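Side-chain contacts in nodulation protein S (Bradyrhizobium sp., PDB 3OFK), which probably methylates an amino group during Nod factor synthesis, using S-adenosyl-L-methionine as the methyl donor: residues A[18-21]-A[26-29]; A[12-17]-A[80-85]. One frame throughout, in Å; residues are numbered along the deposited sequence.

Contact 1 of 2, residues A[18-21]-A[26-29]; sequences EREL and PWRL. With SAH (S-adenosyl-L-homocysteine), chain E.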
loop_
_atom_site.group_PDB
_atom_site.type_symbol
_atom_site.label_atom_id
_atom_site.label_comp_id
_atom_site.label_asym_id
_atom_site.label_seq_id
_atom_site.Cartn_x
_atom_site.Cartn_y
_atom_site.Cartn_z
ATOM N N GLU A 18 15.892 -0.869 -1.081
ATOM C CA GLU A 18 16.964 0.140 -1.180
ATOM C C GLU A 18 17.386 0.353 -2.647
ATOM O O GLU A 18 17.688 1.459 -3.096
ATOM C CB GLU A 18 18.168 -0.338 -0.340
ATOM C CG GLU A 18 19.450 0.485 -0.438
ATOM C CD GLU A 18 20.659 -0.196 0.240
ATOM O OE1 GLU A 18 20.938 -1.394 -0.034
ATOM O OE2 GLU A 18 21.338 0.480 1.046
ATOM N N ARG A 19 17.382 -0.728 -3.389
ATOM C CA ARG A 19 17.730 -0.656 -4.805
ATOM C C ARG A 19 16.660 0.071 -5.618
ATOM O O ARG A 19 16.989 0.950 -6.427
ATOM C CB ARG A 19 17.958 -2.046 -5.348
ATOM C CG ARG A 19 19.289 -2.635 -4.890
ATOM C CD ARG A 19 20.469 -2.140 -5.734
ATOM N NE ARG A 19 21.552 -3.136 -5.789
ATOM C CZ ARG A 19 21.597 -4.185 -6.618
ATOM N NH1 ARG A 19 20.621 -4.411 -7.497
ATOM N NH2 ARG A 19 22.632 -5.024 -6.571
ATOM N N GLU A 20 15.395 -0.282 -5.408
ATOM C CA GLU A 20 14.301 0.387 -6.134
ATOM C C GLU A 20 14.213 1.855 -5.764
ATOM O O GLU A 20 13.928 2.696 -6.619
ATOM C CB GLU A 20 12.935 -0.264 -5.887
ATOM C CG GLU A 20 12.568 -1.380 -6.815
ATOM C CD GLU A 20 12.347 -0.974 -8.265
ATOM O OE1 GLU A 20 12.230 0.229 -8.605
ATOM O OE2 GLU A 20 12.289 -1.899 -9.088
ATOM N N LEU A 21 14.469 2.165 -4.497
ATOM C CA LEU A 21 14.392 3.559 -4.012
ATOM C C LEU A 21 15.553 4.461 -4.495
ATOM O O LEU A 21 15.493 5.682 -4.330
ATOM C CB LEU A 21 14.280 3.578 -2.488
ATOM C CG LEU A 21 12.912 3.089 -1.965
ATOM C CD1 LEU A 21 13.031 2.664 -0.547
ATOM C CD2 LEU A 21 11.777 4.147 -2.181
ATOM N N PRO A 26 11.192 4.950 -8.777
ATOM C CA PRO A 26 11.066 3.660 -8.090
ATOM C C PRO A 26 9.834 2.903 -8.515
ATOM O O PRO A 26 8.741 3.477 -8.555
ATOM C CB PRO A 26 10.987 4.059 -6.619
ATOM C CG PRO A 26 11.804 5.320 -6.557
ATOM C CD PRO A 26 11.372 6.052 -7.811
ATOM N N TRP A 27 10.008 1.628 -8.839
ATOM C CA TRP A 27 8.897 0.764 -9.290
ATOM C C TRP A 27 8.183 1.269 -10.554
ATOM O O TRP A 27 7.093 0.792 -10.914
ATOM C CB TRP A 27 7.888 0.564 -8.154
ATOM C CG TRP A 27 8.393 -0.313 -7.058
ATOM C CD1 TRP A 27 8.325 -1.677 -7.003
ATOM C CD2 TRP A 27 9.044 0.106 -5.857
ATOM N NE1 TRP A 27 8.903 -2.129 -5.849
ATOM C CE2 TRP A 27 9.343 -1.055 -5.117
ATOM C CE3 TRP A 27 9.414 1.349 -5.340
ATOM C CZ2 TRP A 27 9.980 -1.007 -3.877
ATOM C CZ3 TRP A 27 10.029 1.401 -4.096
ATOM C CH2 TRP A 27 10.304 0.226 -3.377
ATOM N N ARG A 28 8.810 2.207 -11.251
ATOM C CA ARG A 28 8.178 2.873 -12.389
ATOM C C ARG A 28 6.771 3.457 -12.122
ATOM O O ARG A 28 5.956 3.562 -13.036
ATOM C CB ARG A 28 8.181 1.948 -13.623
ATOM C CG ARG A 28 9.154 2.387 -14.695
ATOM C CD ARG A 28 8.753 1.783 -16.052
ATOM N NE ARG A 28 8.658 0.315 -15.974
ATOM C CZ ARG A 28 7.863 -0.451 -16.727
ATOM N NH1 ARG A 28 7.053 0.090 -17.635
ATOM N NH2 ARG A 28 7.873 -1.777 -16.565
ATOM N N LEU A 29 6.502 3.875 -10.890
ATOM C CA LEU A 29 5.149 4.341 -10.510
ATOM C C LEU A 29 4.721 5.639 -11.207
ATOM O O LEU A 29 3.510 5.935 -11.314
ATOM C CB LEU A 29 5.046 4.526 -8.987
ATOM C CG LEU A 29 5.249 3.244 -8.166
ATOM C CD1 LEU A 29 5.471 3.557 -6.694
ATOM C CD2 LEU A 29 4.108 2.263 -8.335
HETATM N N SAH E . 1.797 2.043 -1.779
HETATM C CA SAH E . 2.549 2.658 -2.867
HETATM C CB SAH E . 3.999 2.183 -2.827
HETATM C CG SAH E . 4.311 0.721 -3.102
HETATM S SD SAH E . 6.090 0.328 -3.244
HETATM C C SAH E . 1.947 2.409 -4.259
HETATM O O SAH E . 1.081 1.549 -4.437
HETATM O OXT SAH E . 2.320 3.070 -5.227
HETATM C "C5'" SAH E . 6.230 -0.469 -1.610
HETATM C "C4'" SAH E . 6.624 0.391 -0.425
HETATM O "O4'" SAH E . 6.423 -0.365 0.768
HETATM C "C3'" SAH E . 8.085 0.840 -0.431
HETATM O "O3'" SAH E . 8.169 2.223 -0.063
HETATM C "C2'" SAH E . 8.724 -0.068 0.632
HETATM O "O2'" SAH E . 9.836 0.531 1.251
HETATM C "C1'" SAH E . 7.573 -0.232 1.586
HETATM N N9 SAH E . 7.602 -1.375 2.528
HETATM C C8 SAH E . 8.013 -2.659 2.275
HETATM N N7 SAH E . 7.824 -3.388 3.396
HETATM C C5 SAH E . 7.299 -2.603 4.354
HETATM C C6 SAH E . 6.889 -2.917 5.650
HETATM N N6 SAH E . 7.110 -4.174 6.126
HETATM N N1 SAH E . 6.368 -1.909 6.422
HETATM C C2 SAH E . 6.208 -0.635 5.887
HETATM N N3 SAH E . 6.594 -0.354 4.580
HETATM C C4 SAH E . 7.118 -1.336 3.813
#
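Glu20 lies across one face of the Trp27 indole with the methylene part of its side chain. Glu20 CB is 3.5 Å from the centroid of the Trp27 six-membered ring and only 6° off the ring normal, a CH-pi contact. Glu20 CG follows above Trp27 CE2, at 3.7 Å. The chain then bends at chi2, which turns the carboxylate back over the indole to the Trp27 backbone. The carboxylate plane lies 20° from the ring plane, so the two flat groups are nearly parallel. There Trp27 N donates to Glu20 OE1 at 2.6 Å, with a nearly straight N-H...O angle of 165°. The N-H meets the oxygen from above the carboxylate plane. The same OE1 also takes a weak hydrogen bond from Asn23 in the loop between the segments. Glu20 therefore holds both the backbone and the ring of Trp27.

The 26-29 segment belongs to the loop that joins helix 13-21 to helix 33-46. In this Rossmann-like methyltransferase the loop lies beside the S-adenosyl-L-homocysteine pocket, and Trp27 and Leu29 both line it. The sulfur SD of the ligand sits over the indole face opposite Glu20, so the ring is sandwiched between a glutamate chain and the ligand. Trp27 CH2 also approaches the ribose, 3.7 Å from ligand C3'.

Leu21 comes to the indole from its rim. Leu21 CD2 lies near the ring plane, 3.8 Å from Trp27 CZ3. Elsewhere on the rim, NE1 makes a weak hydrogen bond to Tyr126. Pro26 packs against the backbone of Glu20 and Leu21, with Pro26 CB 3.2 Å from Glu20 O. Its CG reaches toward Leu21 CA, and its ring also touches Arg88 of helix 83-92.

Contact 2 of 2, residues A[12-17]-A[80-85]; sequences NTYQSL and DVMPRA. With SAH (S-adenosyl-L-homocysteine), chain E.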
loop_
_atom_site.group_PDB
_atom_site.type_symbol
_atom_site.label_atom_id
_atom_site.label_comp_id
_atom_site.label_asym_id
_atom_site.label_seq_id
_atom_site.Cartn_x
_atom_site.Cartn_y
_atom_site.Cartn_z
ATOM N N ASN A 12 18.322 -9.873 0.386
ATOM C CA ASN A 12 17.223 -9.709 1.301
ATOM C C ASN A 12 16.287 -8.591 0.859
ATOM O O ASN A 12 16.576 -7.832 -0.061
ATOM C CB ASN A 12 17.749 -9.456 2.727
ATOM C CG ASN A 12 18.630 -8.210 2.824
ATOM O OD1 ASN A 12 18.190 -7.084 2.565
ATOM N ND2 ASN A 12 19.878 -8.412 3.214
ATOM N N THR A 13 15.148 -8.506 1.521
ATOM C CA THR A 13 14.117 -7.574 1.101
ATOM C C THR A 13 14.569 -6.124 1.361
ATOM O O THR A 13 14.246 -5.228 0.583
ATOM C CB THR A 13 12.741 -7.931 1.752
ATOM O OG1 THR A 13 12.306 -9.209 1.257
ATOM C CG2 THR A 13 11.697 -6.878 1.462
ATOM N N TYR A 14 15.355 -5.892 2.404
ATOM C CA TYR A 14 15.879 -4.540 2.607
ATOM C C TYR A 14 16.626 -4.069 1.348
ATOM O O TYR A 14 16.391 -2.973 0.855
ATOM C CB TYR A 14 16.773 -4.448 3.866
ATOM C CG TYR A 14 17.444 -3.097 4.022
ATOM C CD1 TYR A 14 16.931 -2.136 4.905
ATOM C CD2 TYR A 14 18.594 -2.765 3.270
ATOM C CE1 TYR A 14 17.536 -0.880 5.036
ATOM C CE2 TYR A 14 19.203 -1.507 3.388
ATOM C CZ TYR A 14 18.670 -0.572 4.277
ATOM O OH TYR A 14 19.249 0.669 4.412
ATOM N N GLN A 15 17.527 -4.894 0.827
ATOM C CA GLN A 15 18.346 -4.492 -0.320
ATOM C C GLN A 15 17.505 -4.297 -1.588
ATOM O O GLN A 15 17.796 -3.436 -2.419
ATOM C CB GLN A 15 19.439 -5.522 -0.573
ATOM C CG GLN A 15 20.462 -5.655 0.559
ATOM C CD GLN A 15 21.475 -6.751 0.275
ATOM O OE1 GLN A 15 21.316 -7.513 -0.671
ATOM N NE2 GLN A 15 22.521 -6.828 1.092
ATOM N N SER A 16 16.451 -5.098 -1.711
ATOM C CA SER A 16 15.515 -4.992 -2.804
ATOM C C SER A 16 14.859 -3.612 -2.801
ATOM O O SER A 16 14.823 -2.915 -3.827
ATOM C CB SER A 16 14.454 -6.092 -2.674
ATOM O OG SER A 16 13.468 -5.960 -3.674
ATOM N N LEU A 17 14.337 -3.240 -1.633
ATOM C CA LEU A 17 13.726 -1.944 -1.406
ATOM C C LEU A 17 14.711 -0.787 -1.691
ATOM O O LEU A 17 14.382 0.143 -2.444
ATOM C CB LEU A 17 13.221 -1.897 0.044
ATOM C CG LEU A 17 11.746 -2.214 0.310
ATOM C CD1 LEU A 17 11.109 -3.149 -0.692
ATOM C CD2 LEU A 17 11.454 -2.675 1.746
ATOM N N ASP A 80 6.741 3.897 6.400
ATOM C CA ASP A 80 7.534 3.137 5.494
ATOM C C ASP A 80 8.740 2.579 6.241
ATOM O O ASP A 80 9.366 3.245 7.069
ATOM C CB ASP A 80 8.003 3.996 4.332
ATOM C CG ASP A 80 8.375 3.151 3.134
ATOM O OD1 ASP A 80 9.399 2.389 3.196
ATOM O OD2 ASP A 80 7.574 3.170 2.176
ATOM N N VAL A 81 9.055 1.334 5.951
ATOM C CA VAL A 81 10.151 0.660 6.598
ATOM C C VAL A 81 11.501 1.240 6.165
ATOM O O VAL A 81 12.496 1.087 6.861
ATOM C CB VAL A 81 10.103 -0.830 6.277
ATOM C CG1 VAL A 81 10.618 -1.091 4.855
ATOM C CG2 VAL A 81 10.904 -1.593 7.290
ATOM N N MET A 82 11.525 1.935 5.027
ATOM C CA MET A 82 12.748 2.512 4.483
ATOM C C MET A 82 12.887 4.016 4.697
ATOM O O MET A 82 12.164 4.793 4.070
ATOM C CB MET A 82 12.819 2.236 2.982
ATOM C CG MET A 82 12.772 0.728 2.614
ATOM S SD MET A 82 14.052 -0.249 3.418
ATOM C CE MET A 82 15.497 0.293 2.529
ATOM N N PRO A 83 13.849 4.445 5.539
ATOM C CA PRO A 83 14.076 5.899 5.589
ATOM C C PRO A 83 14.210 6.618 4.238
ATOM O O PRO A 83 13.704 7.730 4.108
ATOM C CB PRO A 83 15.363 6.025 6.400
ATOM C CG PRO A 83 15.361 4.799 7.282
ATOM C CD PRO A 83 14.757 3.712 6.444
ATOM N N ARG A 84 14.895 6.021 3.245
ATOM C CA ARG A 84 14.994 6.632 1.906
ATOM C C ARG A 84 13.609 6.904 1.273
ATOM O O ARG A 84 13.461 7.907 0.556
ATOM C CB ARG A 84 15.906 5.808 0.965
ATOM C CG ARG A 84 16.091 6.380 -0.472
ATOM C CD ARG A 84 17.150 7.458 -0.577
ATOM N NE ARG A 84 16.645 8.810 -0.880
ATOM C CZ ARG A 84 16.682 9.877 -0.063
ATOM N NH1 ARG A 84 17.174 9.818 1.184
ATOM N NH2 ARG A 84 16.209 11.040 -0.499
ATOM N N ALA A 85 12.586 6.083 1.586
ATOM C CA ALA A 85 11.232 6.305 1.066
ATOM C C ALA A 85 10.604 7.572 1.699
ATOM O O ALA A 85 10.071 8.434 0.995
ATOM C CB ALA A 85 10.343 5.092 1.292
HETATM N N SAH E . 1.797 2.043 -1.779
HETATM C CA SAH E . 2.549 2.658 -2.867
HETATM C CB SAH E . 3.999 2.183 -2.827
HETATM C CG SAH E . 4.311 0.721 -3.102
HETATM S SD SAH E . 6.090 0.328 -3.244
HETATM C C SAH E . 1.947 2.409 -4.259
HETATM O O SAH E . 1.081 1.549 -4.437
HETATM O OXT SAH E . 2.320 3.070 -5.227
HETATM C "C5'" SAH E . 6.230 -0.469 -1.610
HETATM C "C4'" SAH E . 6.624 0.391 -0.425
HETATM O "O4'" SAH E . 6.423 -0.365 0.768
HETATM C "C3'" SAH E . 8.085 0.840 -0.431
HETATM O "O3'" SAH E . 8.169 2.223 -0.063
HETATM C "C2'" SAH E . 8.724 -0.068 0.632
HETATM O "O2'" SAH E . 9.836 0.531 1.251
HETATM C "C1'" SAH E . 7.573 -0.232 1.586
HETATM N N9 SAH E . 7.602 -1.375 2.528
HETATM C C8 SAH E . 8.013 -2.659 2.275
HETATM N N7 SAH E . 7.824 -3.388 3.396
HETATM C C5 SAH E . 7.299 -2.603 4.354
HETATM C C6 SAH E . 6.889 -2.917 5.650
HETATM N N6 SAH E . 7.110 -4.174 6.126
HETATM N N1 SAH E . 6.368 -1.909 6.422
HETATM C C2 SAH E . 6.208 -0.635 5.887
HETATM N N3 SAH E . 6.594 -0.354 4.580
HETATM C C4 SAH E . 7.118 -1.336 3.813
#
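Met82 lays its terminal methyl over one face of the Tyr14 ring. Met82 CE is 3.7 Å from the Tyr14 ring centroid and 22° off the normal, displaced toward the CE1 edge of the ring. This is a CH-pi contact. The sulfur takes an oblique position, with Met82 SD 4.4 Å from the Tyr14 centroid, and adds a Met-aromatic contact. Met82 bends at chi2 (-56°) and chi3 (-72°), and these bends fold its methyl back onto the ring.

One turn further along helix 13-21, Leu17 CB packs against Met82 CG at 3.7 Å. Leu17 CD2 meets Val81 CG1 at 3.6 Å, the two side chains crossing at about a right angle. Both residues also touch the ligand: Leu17 CD2 lies near C8 of the adenine, and Val81 CG1 near C4.

Asp80 lies at the C-terminal side of the second strand of the Rossmann-like sheet, the usual place for the acidic residue that binds ribose in this fold. Asp80 OD1 accepts from ligand O2' at 2.7 Å and Asp80 OD2 from ligand O3' at 2.5 Å. OD1 also accepts from Met82 N through its anti lone pair, forming an Asx turn that leads into helix 83-92. Besides ligand O3', OD2 accepts from Cys60 N. These bonds fix how the carboxylate is turned toward the ribose.

No hydrogen bond joins the two segments. Helix 13-21 is thus held here by apolar and sulfur-aromatic packing, while the polar grip on the ligand comes from Asp80.

How the contacts relate
Both contacts use helix 13-21 and both touch S-adenosyl-L-homocysteine. Contact 1 is local: it folds the following loop back onto residues 20 and 21. Contact 2 is long-range and joins the earlier turns of the helix to the turn that leads into helix 83-92. Each is partly buried, but only contact 2 includes an exposed touching residue, Tyr14. A backbone-to-carboxylate hydrogen bond ties contact 1 together, whereas contact 2 is apolar between its segments. Contact 1 touches the sulfur, the carboxylate and one side of the ribose; contact 2 touches the ribose hydroxyls and the adenine. Leu21 bridges them, with Leu21 CD1 3.6 Å from Met82 CB.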